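Local structure of ureidoglycolate hydrolase (4PXE) at residues A[218-230]-A[386-398]. The protein hydrolyses (S)-ureidoglycolate to glyoxylate, ammonium and carbon dioxide in plant purine breakdown, as a manganese-dependent homodimeric amidohydrolase of the peptidase M20 family. Residues are numbered along the deposited sequence; the frame is centred on the assembly and turned at random.
Sequences EGLDIGVVTAIAA and ISPMGMIFIPCYK
Gly223 and Phe393 face each other as a hydrogen-bonded pair where strand 222-228 runs antiparallel to strand 389-394, neighbouring strands in the catalytic domain of this M20-family fold. The pairing is tight here: Phe393 N reaches Gly223 O at 2.8 Å in the carbonyl plane, and Gly223 N returns to Phe393 O at 2.9 Å, tilted 32° from that plane. A side chain on Gly223 would crowd Phe393 CB; the ring itself lies over Val225. With Phe393 CG anti to its carbonyl carbon (chi1 -85°), the ring offers one face to Val225 CG2, which sits 3.5 Å from the ring centroid, almost on the ring normal, in a CH-pi contact. With an alanine here in place of Phe393, Val225 CG2 would probably lose the ring face it packs against, and a gap would open over that methyl. Val225 also lies alongside Met391, CB to CB 3.6 Å. The Met391 side chain touches that of His378 and comes near that of His208, both substrate-binding residues, which puts this face of the two strands behind the active site. On the opposite face, Ile222 and Ile392 point the same way, their CG2 atoms 4.0 Å apart, while helix 352-364 packs on Val224 and Ile392.

At the Gly223 end, Pro395 CD lies against Asp221 O, where partly exposed Leu220 and Asp221 form the margin nearer solvent. At Val225 and Met391 the pairing loosens, although further on Ile228 CD1 still reaches across to Met389 CE. Val225 N bonds Met391 O directly, at 3.1 Å, but the return link runs through one water, which donates to Val225 O at 2.7 Å and accepts from Met391 N at 2.9 Å.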
ATOM      1  N   GLU A 218     -15.173 -31.713 -17.020  1.00 12.36           N
ATOM      2  CA  GLU A 218     -16.185 -32.723 -17.340  1.00 13.84           C
ATOM      3  C   GLU A 218     -16.522 -32.783 -18.829  1.00 14.01           C
ATOM      4  O   GLU A 218     -17.308 -33.625 -19.265  1.00 16.69           O
ATOM      5  CB  GLU A 218     -17.434 -32.517 -16.477  1.00 14.74           C
ATOM      6  CG  GLU A 218     -17.078 -32.717 -15.013  1.00 17.37           C
ATOM      7  CD  GLU A 218     -18.228 -32.589 -14.042  1.00 21.40           C
ATOM      8  OE1 GLU A 218     -19.391 -32.475 -14.469  1.00 24.56           O
ATOM      9  OE2 GLU A 218     -17.935 -32.609 -12.823  1.00 27.19           O
ATOM     10  N   GLY A 219     -15.924 -31.890 -19.615  1.00 11.83           N
ATOM     11  CA  GLY A 219     -16.164 -31.842 -21.051  1.00 12.28           C
ATOM     12  C   GLY A 219     -17.535 -31.332 -21.447  1.00 13.20           C
ATOM     13  O   GLY A 219     -18.072 -31.723 -22.488  1.00 14.37           O
ATOM     14  N   LEU A 220     -18.089 -30.433 -20.646  1.00 12.17           N
ATOM     15  CA  LEU A 220     -19.455 -29.956 -20.857  1.00 13.17           C
ATOM     16  C   LEU A 220     -19.477 -28.534 -21.396  1.00 12.98           C
ATOM     17  O   LEU A 220     -18.554 -27.757 -21.149  1.00 14.35           O
ATOM     18  CB  LEU A 220     -20.256 -30.012 -19.551  1.00 15.21           C
ATOM     19  CG  LEU A 220     -20.365 -31.385 -18.894  1.00 14.66           C
ATOM     20  CD1 LEU A 220     -20.969 -31.256 -17.496  1.00 18.67           C
ATOM     21  CD2 LEU A 220     -21.214 -32.309 -19.767  1.00 18.74           C
ATOM     22  N   ASP A 221     -20.543 -28.189 -22.116  1.00 12.78           N
ATOM     23  CA  ASP A 221     -20.631 -26.888 -22.777  1.00 11.45           C
ATOM     24  C   ASP A 221     -21.217 -25.773 -21.928  1.00 14.06           C
ATOM     25  O   ASP A 221     -20.828 -24.610 -22.073  1.00 13.54           O
ATOM     26  CB  ASP A 221     -21.495 -26.999 -24.042  1.00 13.34           C
ATOM     27  CG  ASP A 221     -20.943 -27.990 -25.046  1.00 18.53           C
ATOM     28  OD1 ASP A 221     -19.728 -27.953 -25.316  1.00 22.17           O
ATOM     29  OD2 ASP A 221     -21.735 -28.809 -25.559  1.00 17.23           O
ATOM     30  N   ILE A 222     -22.187 -26.116 -21.086  1.00 12.31           N
ATOM     31  CA  ILE A 222     -23.027 -25.119 -20.433  1.00 12.70           C
ATOM     32  C   ILE A 222     -23.323 -25.495 -18.993  1.00 13.24           C
ATOM     33  O   ILE A 222     -23.660 -26.637 -18.700  1.00 13.46           O
ATOM     34  CB  ILE A 222     -24.392 -24.991 -21.176  1.00 11.92           C
ATOM     35  CG1 ILE A 222     -24.198 -24.464 -22.599  1.00 13.86           C
ATOM     36  CG2 ILE A 222     -25.364 -24.106 -20.402  1.00 14.57           C
ATOM     37  CD1 ILE A 222     -23.723 -23.019 -22.677  1.00 14.22           C
ATOM     38  N   GLY A 223     -23.179 -24.537 -18.086  1.00 12.78           N
ATOM     39  CA  GLY A 223     -23.652 -24.716 -16.725  1.00 13.95           C
ATOM     40  C   GLY A 223     -24.958 -23.976 -16.506  1.00 13.80           C
ATOM     41  O   GLY A 223     -25.076 -22.788 -16.816  1.00 14.55           O
ATOM     42  N   VAL A 224     -25.961 -24.686 -16.009  1.00 14.37           N
ATOM     43  CA  VAL A 224     -27.214 -24.044 -15.659  1.00 15.58           C
ATOM     44  C   VAL A 224     -27.173 -23.771 -14.165  1.00 13.22           C
ATOM     45  O   VAL A 224     -27.169 -24.695 -13.352  1.00 14.81           O
ATOM     46  CB  VAL A 224     -28.414 -24.922 -16.043  1.00 15.76           C
ATOM     47  CG1 VAL A 224     -29.712 -24.270 -15.607  1.00 17.12           C
ATOM     48  CG2 VAL A 224     -28.407 -25.191 -17.549  1.00 16.88           C
ATOM     49  N   VAL A 225     -27.077 -22.494 -13.806  1.00 14.05           N
ATOM     50  CA  VAL A 225     -26.792 -22.132 -12.419  1.00 14.32           C
ATOM     51  C   VAL A 225     -28.056 -22.176 -11.565  1.00 13.59           C
ATOM     52  O   VAL A 225     -29.064 -21.561 -11.908  1.00 17.14           O
ATOM     53  CB  VAL A 225     -26.155 -20.735 -12.345  1.00 13.98           C
ATOM     54  CG1 VAL A 225     -25.971 -20.286 -10.889  1.00 14.79           C
ATOM     55  CG2 VAL A 225     -24.832 -20.734 -13.090  1.00 14.78           C
ATOM     56  N   THR A 226     -27.991 -22.886 -10.444  1.00 14.48           N
ATOM     57  CA  THR A 226     -29.180 -23.074  -9.613  1.00 15.95           C
ATOM     58  C   THR A 226     -29.202 -22.216  -8.345  1.00 17.95           C
ATOM     59  O   THR A 226     -30.250 -22.018  -7.737  1.00 16.38           O
ATOM     60  CB  THR A 226     -29.327 -24.543  -9.198  1.00 16.91           C
ATOM     61  OG1 THR A 226     -28.229 -24.913  -8.361  1.00 19.21           O
ATOM     62  CG2 THR A 226     -29.356 -25.459 -10.429  1.00 19.37           C
ATOM     63  N   ALA A 227     -28.042 -21.711  -7.941  1.00 14.73           N
ATOM     64  CA  ALA A 227     -27.944 -20.914  -6.730  1.00 14.29           C
ATOM     65  C   ALA A 227     -26.627 -20.160  -6.753  1.00 14.79           C
ATOM     66  O   ALA A 227     -25.704 -20.535  -7.473  1.00 14.87           O
ATOM     67  CB  ALA A 227     -28.014 -21.811  -5.492  1.00 17.23           C
ATOM     68  N   ILE A 228     -26.559 -19.101  -5.958  1.00 14.99           N
ATOM     69  CA  ILE A 228     -25.352 -18.295  -5.814  1.00 13.92           C
ATOM     70  C   ILE A 228     -24.981 -18.274  -4.332  1.00 15.50           C
ATOM     71  O   ILE A 228     -25.833 -17.999  -3.491  1.00 17.03           O
ATOM     72  CB  ILE A 228     -25.599 -16.851  -6.298  1.00 13.18           C
ATOM     73  CG1 ILE A 228     -25.969 -16.833  -7.786  1.00 15.54           C
ATOM     74  CG2 ILE A 228     -24.365 -15.970  -6.008  1.00 14.79           C
ATOM     75  CD1 ILE A 228     -26.402 -15.470  -8.293  1.00 15.57           C
ATOM     76  N   ALA A 229     -23.715 -18.557  -4.017  1.00 14.08           N
ATOM     77  CA  ALA A 229     -23.241 -18.603  -2.632  1.00 15.66           C
ATOM     78  C   ALA A 229     -23.374 -17.259  -1.915  1.00 15.56           C
ATOM     79  O   ALA A 229     -23.459 -16.201  -2.548  1.00 15.41           O
ATOM     80  CB  ALA A 229     -21.803 -19.108  -2.587  1.00 15.75           C
ATOM     81  N   ALA A 230     -23.406 -17.326  -0.583  1.00 15.39           N
ATOM     82  CA  ALA A 230     -23.657 -16.169   0.270  1.00 15.75           C
ATOM     83  C   ALA A 230     -22.369 -15.406   0.586  1.00 14.09           C
ATOM     84  O   ALA A 230     -21.487 -15.934   1.265  1.00 15.67           O
ATOM     85  CB  ALA A 230     -24.299 -16.629   1.563  1.00 16.44           C
ATOM     86  N   ILE A 386     -35.763  -8.831  -7.476  1.00 21.03           N
ATOM     87  CA  ILE A 386     -36.647  -8.015  -8.309  1.00 22.11           C
ATOM     88  C   ILE A 386     -37.435  -8.884  -9.285  1.00 23.27           C
ATOM     89  O   ILE A 386     -38.581  -8.581  -9.631  1.00 23.71           O
ATOM     90  CB  ILE A 386     -35.824  -6.988  -9.141  1.00 28.57           C
ATOM     91  CG1 ILE A 386     -35.207  -5.936  -8.232  1.00 31.37           C
ATOM     92  CG2 ILE A 386     -36.690  -6.299 -10.197  1.00 32.89           C
ATOM     93  CD1 ILE A 386     -36.240  -5.221  -7.374  1.00 36.21           C
ATOM     94  N   SER A 387     -36.819  -9.969  -9.737  1.00 20.13           N
ATOM     95  CA  SER A 387     -37.464 -10.821 -10.724  1.00 22.49           C
ATOM     96  C   SER A 387     -36.869 -12.226 -10.719  1.00 21.55           C
ATOM     97  O   SER A 387     -35.786 -12.448 -10.166  1.00 19.13           O
ATOM     98  CB  SER A 387     -37.356 -10.197 -12.116  1.00 28.95           C
ATOM     99  OG  SER A 387     -36.051 -10.328 -12.630  1.00 30.62           O
ATOM    100  N   PRO A 388     -37.591 -13.188 -11.308  1.00 20.10           N
ATOM    101  CA  PRO A 388     -37.036 -14.525 -11.519  1.00 18.00           C
ATOM    102  C   PRO A 388     -35.669 -14.421 -12.192  1.00 17.46           C
ATOM    103  O   PRO A 388     -35.516 -13.652 -13.142  1.00 19.91           O
ATOM    104  CB  PRO A 388     -38.055 -15.166 -12.457  1.00 18.64           C
ATOM    105  CG  PRO A 388     -39.360 -14.543 -12.028  1.00 19.06           C
ATOM    106  CD  PRO A 388     -39.019 -13.117 -11.691  1.00 19.61           C
ATOM    107  N   MET A 389     -34.698 -15.174 -11.694  1.00 14.93           N
ATOM    108  CA  MET A 389     -33.324 -15.050 -12.165  1.00 15.27           C
ATOM    109  C   MET A 389     -32.761 -16.392 -12.607  1.00 15.50           C
ATOM    110  O   MET A 389     -33.142 -17.444 -12.096  1.00 16.14           O
ATOM    111  CB  MET A 389     -32.473 -14.458 -11.027  1.00 15.69           C
ATOM    112  CG  MET A 389     -30.948 -14.434 -11.251  1.00 16.72           C
ATOM    113  SD  MET A 389     -30.108 -15.994 -10.883  1.00 16.75           S
ATOM    114  CE  MET A 389     -30.219 -16.068  -9.091  1.00 16.55           C
ATOM    115  N   GLY A 390     -31.823 -16.350 -13.546  1.00 15.47           N
ATOM    116  CA  GLY A 390     -31.010 -17.514 -13.839  1.00 16.90           C
ATOM    117  C   GLY A 390     -29.680 -17.072 -14.404  1.00 14.53           C
ATOM    118  O   GLY A 390     -29.539 -15.919 -14.829  1.00 15.18           O
ATOM    119  N   MET A 391     -28.717 -17.986 -14.423  1.00 13.18           N
ATOM    120  CA  MET A 391     -27.418 -17.713 -15.038  1.00 13.48           C
ATOM    121  C   MET A 391     -27.009 -18.857 -15.945  1.00 13.20           C
ATOM    122  O   MET A 391     -27.246 -20.024 -15.638  1.00 12.94           O
ATOM    123  CB  MET A 391     -26.316 -17.508 -13.990  1.00 13.16           C
ATOM    124  CG  MET A 391     -26.551 -16.370 -13.013  1.00 13.92           C
ATOM    125  SD  MET A 391     -25.056 -16.048 -12.036  1.00 13.93           S
ATOM    126  CE  MET A 391     -23.993 -15.402 -13.330  1.00 14.81           C
ATOM    127  N   ILE A 392     -26.357 -18.503 -17.048  1.00 14.38           N
ATOM    128  CA  ILE A 392     -25.728 -19.464 -17.943  1.00 13.89           C
ATOM    129  C   ILE A 392     -24.213 -19.346 -17.747  1.00 12.16           C
ATOM    130  O   ILE A 392     -23.650 -18.277 -17.984  1.00 13.66           O
ATOM    131  CB  ILE A 392     -26.034 -19.091 -19.397  1.00 13.04           C
ATOM    132  CG1 ILE A 392     -27.548 -19.084 -19.659  1.00 14.73           C
ATOM    133  CG2 ILE A 392     -25.356 -20.058 -20.371  1.00 15.15           C
ATOM    134  CD1 ILE A 392     -27.914 -18.350 -20.911  1.00 16.88           C
ATOM    135  N   PHE A 393     -23.568 -20.428 -17.317  1.00 12.24           N
ATOM    136  CA  PHE A 393     -22.103 -20.499 -17.254  1.00 10.66           C
ATOM    137  C   PHE A 393     -21.530 -21.118 -18.530  1.00 12.57           C
ATOM    138  O   PHE A 393     -22.093 -22.077 -19.081  1.00 12.91           O
ATOM    139  CB  PHE A 393     -21.646 -21.378 -16.086  1.00 11.87           C
ATOM    140  CG  PHE A 393     -21.552 -20.677 -14.750  1.00 11.01           C
ATOM    141  CD1 PHE A 393     -21.651 -19.287 -14.618  1.00 12.12           C
ATOM    142  CD2 PHE A 393     -21.329 -21.444 -13.620  1.00 12.70           C
ATOM    143  CE1 PHE A 393     -21.527 -18.698 -13.341  1.00 12.63           C
ATOM    144  CE2 PHE A 393     -21.203 -20.860 -12.368  1.00 14.18           C
ATOM    145  CZ  PHE A 393     -21.306 -19.493 -12.238  1.00 13.92           C
ATOM    146  N   ILE A 394     -20.403 -20.574 -18.976  1.00 12.09           N
ATOM    147  CA  ILE A 394     -19.594 -21.214 -20.010  1.00 11.46           C
ATOM    148  C   ILE A 394     -18.245 -21.624 -19.406  1.00 11.71           C
ATOM    149  O   ILE A 394     -17.823 -21.099 -18.373  1.00 12.15           O
ATOM    150  CB  ILE A 394     -19.377 -20.300 -21.232  1.00 11.33           C
ATOM    151  CG1 ILE A 394     -18.650 -19.014 -20.824  1.00 12.01           C
ATOM    152  CG2 ILE A 394     -20.697 -20.000 -21.929  1.00 12.51           C
ATOM    153  CD1 ILE A 394     -18.316 -18.129 -22.028  1.00 14.69           C
ATOM    154  N   PRO A 395     -17.558 -22.589 -20.031  1.00 10.98           N
ATOM    155  CA  PRO A 395     -16.274 -23.026 -19.478  1.00 11.33           C
ATOM    156  C   PRO A 395     -15.220 -21.936 -19.518  1.00 12.29           C
ATOM    157  O   PRO A 395     -15.311 -21.001 -20.316  1.00 13.71           O
ATOM    158  CB  PRO A 395     -15.852 -24.160 -20.419  1.00 12.92           C
ATOM    159  CG  PRO A 395     -17.130 -24.606 -21.080  1.00 12.51           C
ATOM    160  CD  PRO A 395     -17.951 -23.369 -21.222  1.00 12.23           C
ATOM    161  N   CYS A 396     -14.241 -22.053 -18.633  1.00 12.20           N
ATOM    162  CA  CYS A 396     -13.062 -21.216 -18.749  1.00 13.47           C
ATOM    163  C   CYS A 396     -11.841 -22.034 -18.382  1.00 13.23           C
ATOM    164  O   CYS A 396     -11.923 -22.992 -17.610  1.00 14.67           O
ATOM    165  CB  CYS A 396     -13.184 -19.917 -17.931  1.00 14.00           C
ATOM    166  SG  CYS A 396     -13.328 -20.138 -16.148  1.00 15.04           S
ATOM    167  N   TYR A 397     -10.719 -21.642 -18.972  1.00 12.34           N
ATOM    168  CA  TYR A 397      -9.480 -22.386 -18.904  1.00 12.68           C
ATOM    169  C   TYR A 397      -9.009 -22.537 -17.466  1.00 13.42           C
ATOM    170  O   TYR A 397      -8.720 -21.543 -16.788  1.00 12.82           O
ATOM    171  CB  TYR A 397      -8.427 -21.655 -19.735  1.00 13.56           C
ATOM    172  CG  TYR A 397      -7.108 -22.378 -19.815  1.00 14.98           C
ATOM    173  CD1 TYR A 397      -7.048 -23.708 -20.211  1.00 14.60           C
ATOM    174  CD2 TYR A 397      -5.921 -21.727 -19.524  1.00 18.36           C
ATOM    175  CE1 TYR A 397      -5.833 -24.379 -20.284  1.00 17.39           C
ATOM    176  CE2 TYR A 397      -4.703 -22.392 -19.602  1.00 18.17           C
ATOM    177  CZ  TYR A 397      -4.674 -23.711 -19.998  1.00 19.22           C
ATOM    178  OH  TYR A 397      -3.472 -24.385 -20.067  1.00 23.58           O
ATOM    179  N   LYS A 398      -8.941 -23.786 -17.010  1.00 14.44           N
ATOM    180  CA  LYS A 398      -8.475 -24.132 -15.657  1.00 14.36           C
ATOM    181  C   LYS A 398      -9.224 -23.430 -14.524  1.00 14.73           C
ATOM    182  O   LYS A 398      -8.781 -23.429 -13.372  1.00 16.30           O
ATOM    183  CB  LYS A 398      -6.958 -23.955 -15.543  1.00 17.14           C
ATOM    184  CG  LYS A 398      -6.240 -24.836 -16.563  1.00 23.32           C
ATOM    185  CD  LYS A 398      -4.747 -24.873 -16.407  1.00 27.74           C
ATOM    186  CE  LYS A 398      -4.165 -25.932 -17.337  1.00 29.49           C
ATOM    187  NZ  LYS A 398      -4.768 -27.265 -17.092  1.00 38.11           N
TER
HETATM  188  O   HOH W   1     -30.143 -20.529 -14.133  1.00 19.66           O